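Local coordinates for protein MmeI (Methylophilus methylotrophus, PDB 5HR4) that probably methylates adenine in DNA at N6, using S-adenosyl-L-methionine, as a single-chain Type IIL restriction-modification enzyme, at residues G544-S548 and I626-R630. Sequence-based numbering, arbitrary orientation.
Sequences GEQVS and IACKR. With nucleotides of chain B.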
# COMPACT_ATOMS: atom_id res chain seq x y z
N GLY A 544 -7.96 12.42 -5.12
CA GLY A 544 -8.52 12.38 -6.46
C GLY A 544 -9.82 11.62 -6.57
O GLY A 544 -10.69 11.68 -5.69
N GLU A 545 -9.95 10.86 -7.68
CA GLU A 545 -11.22 10.30 -8.14
C GLU A 545 -11.84 9.31 -7.15
O GLU A 545 -13.03 9.00 -7.28
CB GLU A 545 -11.04 9.60 -9.49
CG GLU A 545 -10.65 8.12 -9.42
CD GLU A 545 -10.38 7.49 -10.80
OE1 GLU A 545 -10.96 7.97 -11.82
OE2 GLU A 545 -9.59 6.53 -10.88
N GLN A 546 -11.07 8.81 -6.19
CA GLN A 546 -11.58 7.80 -5.29
C GLN A 546 -12.30 8.38 -4.07
O GLN A 546 -13.15 7.69 -3.50
CB GLN A 546 -10.44 6.89 -4.82
CG GLN A 546 -9.43 6.54 -5.92
CD GLN A 546 -8.80 5.18 -5.72
OE1 GLN A 546 -9.42 4.26 -5.19
NE2 GLN A 546 -7.55 5.04 -6.15
N VAL A 547 -11.99 9.63 -3.69
CA VAL A 547 -12.56 10.21 -2.48
C VAL A 547 -14.07 10.37 -2.61
O VAL A 547 -14.82 10.18 -1.65
CB VAL A 547 -11.89 11.56 -2.17
CG1 VAL A 547 -12.29 12.07 -0.78
CG2 VAL A 547 -10.40 11.42 -2.27
N SER A 548 -14.54 10.71 -3.81
CA SER A 548 -15.98 10.79 -4.05
C SER A 548 -16.65 9.43 -4.06
O SER A 548 -17.86 9.36 -3.83
CB SER A 548 -16.25 11.49 -5.39
OG SER A 548 -15.45 12.66 -5.56
N ILE A 626 -16.64 16.99 -0.06
CA ILE A 626 -15.78 16.32 -1.01
C ILE A 626 -15.96 16.96 -2.38
O ILE A 626 -17.09 17.23 -2.80
CB ILE A 626 -16.08 14.81 -1.08
CG1 ILE A 626 -15.80 14.15 0.28
CG2 ILE A 626 -15.26 14.16 -2.17
CD1 ILE A 626 -16.03 12.65 0.31
N ALA A 627 -14.85 17.20 -3.07
CA ALA A 627 -14.88 17.73 -4.43
C ALA A 627 -15.12 16.59 -5.43
O ALA A 627 -14.37 15.60 -5.44
CB ALA A 627 -13.57 18.46 -4.74
N CYS A 628 -16.15 16.72 -6.26
CA CYS A 628 -16.57 15.66 -7.18
C CYS A 628 -16.11 15.96 -8.60
O CYS A 628 -16.17 17.10 -9.05
CB CYS A 628 -18.09 15.49 -7.20
SG CYS A 628 -18.88 15.19 -5.60
N LYS A 629 -15.66 14.92 -9.29
CA LYS A 629 -15.51 14.92 -10.75
C LYS A 629 -16.64 15.68 -11.43
O LYS A 629 -17.81 15.52 -11.07
CB LYS A 629 -15.51 13.47 -11.25
CG LYS A 629 -14.28 12.97 -12.02
CD LYS A 629 -14.50 11.50 -12.28
CE LYS A 629 -13.35 10.83 -13.00
NZ LYS A 629 -13.37 9.35 -12.73
N ARG A 630 -16.28 16.50 -12.41
CA ARG A 630 -17.25 17.20 -13.24
C ARG A 630 -16.78 17.17 -14.68
O ARG A 630 -15.58 17.15 -14.96
CB ARG A 630 -17.44 18.66 -12.85
CG ARG A 630 -17.75 18.90 -11.42
CD ARG A 630 -18.15 20.34 -11.19
NE ARG A 630 -19.57 20.54 -11.46
CZ ARG A 630 -20.05 21.29 -12.44
NH1 ARG A 630 -19.21 21.93 -13.24
NH2 ARG A 630 -21.36 21.41 -12.61
P DC B 4 -11.04 11.67 -15.90
OP1 DC B 4 -12.52 11.60 -15.88
OP2 DC B 4 -10.35 12.97 -15.94
O5' DC B 4 -10.55 10.91 -14.61
C5' DC B 4 -9.41 11.37 -13.89
C4' DC B 4 -8.80 10.19 -13.18
O4' DC B 4 -8.48 9.19 -14.17
C3' DC B 4 -7.55 10.46 -12.37
O3' DC B 4 -7.73 9.85 -11.08
C2' DC B 4 -6.43 9.79 -13.19
C1' DC B 4 -7.16 8.74 -14.01
N1 DC B 4 -6.59 8.52 -15.41
C2 DC B 4 -6.74 7.27 -16.01
O2 DC B 4 -7.30 6.36 -15.39
N3 DC B 4 -6.26 7.08 -17.27
C4 DC B 4 -5.68 8.08 -17.92
N4 DC B 4 -5.21 7.84 -19.14
C5 DC B 4 -5.51 9.38 -17.32
C6 DC B 4 -5.99 9.55 -16.08
P DC B 5 -6.61 9.92 -9.92
OP1 DC B 5 -7.32 9.90 -8.62
OP2 DC B 5 -5.59 10.93 -10.26
O5' DC B 5 -5.85 8.53 -10.06
C5' DC B 5 -6.55 7.33 -9.95
C4' DC B 5 -5.77 6.25 -10.64
O4' DC B 5 -5.65 6.56 -12.03
C3' DC B 5 -4.33 6.14 -10.19
O3' DC B 5 -4.27 5.37 -9.03
C2' DC B 5 -3.66 5.43 -11.38
C1' DC B 5 -4.61 5.77 -12.55
N1 DC B 5 -3.99 6.50 -13.64
C2 DC B 5 -3.86 5.89 -14.89
O2 DC B 5 -4.24 4.73 -15.01
N3 DC B 5 -3.31 6.58 -15.91
C4 DC B 5 -2.90 7.84 -15.71
N4 DC B 5 -2.37 8.50 -16.75
C5 DC B 5 -3.04 8.48 -14.44
C6 DC B 5 -3.59 7.78 -13.45
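Glu545 and Lys629 reach side by side toward the DNA backbone, joining helix 544-556, in the Rossmann-like DNA-methyltransferase domain, to a loop of the target recognition domain. Both chains are extended beyond CG and point the same way, and their ends meet in a salt bridge, Lys629 NZ to Glu545 OE1 at 2.9 Å. The ammonium approaches the carboxylate on its anti side, 17° out of the plane. The other oxygen, OE2, pairs with Lys487, so the carboxylate is gripped by a lysine at each oxygen, while Lys629 NZ also has a weak, long ion pair with Asp510. Were Glu545 replaced by an alanine, Lys629 and Lys487 would lose their shared carboxylate, and the end of Lys629 is likely to turn more freely beside the DNA. That end lies beside the phosphate of DC4 of chain B, with Lys629 NZ 3.7 Å from its O5'. The next phosphate is met by the backbone: Glu545 N donates to OP1 of DC5 of chain B at 3.0 Å, with an angle of 157° at the hydrogen. Farther from the DNA, Val547 and Ile626 cross obliquely. The chi1 of Val547 (-170°) turns CG1 away from its backbone N and to 3.9 Å from Ile626 CG2. Ile626 also packs on Trp551 and Pro552 along the same helix. Between the polar and apolar ends of the contact, Ser548 lays its OG against the loop backbone, 3.1 Å from Ala627 O and 3.6 Å from Cys628 CA.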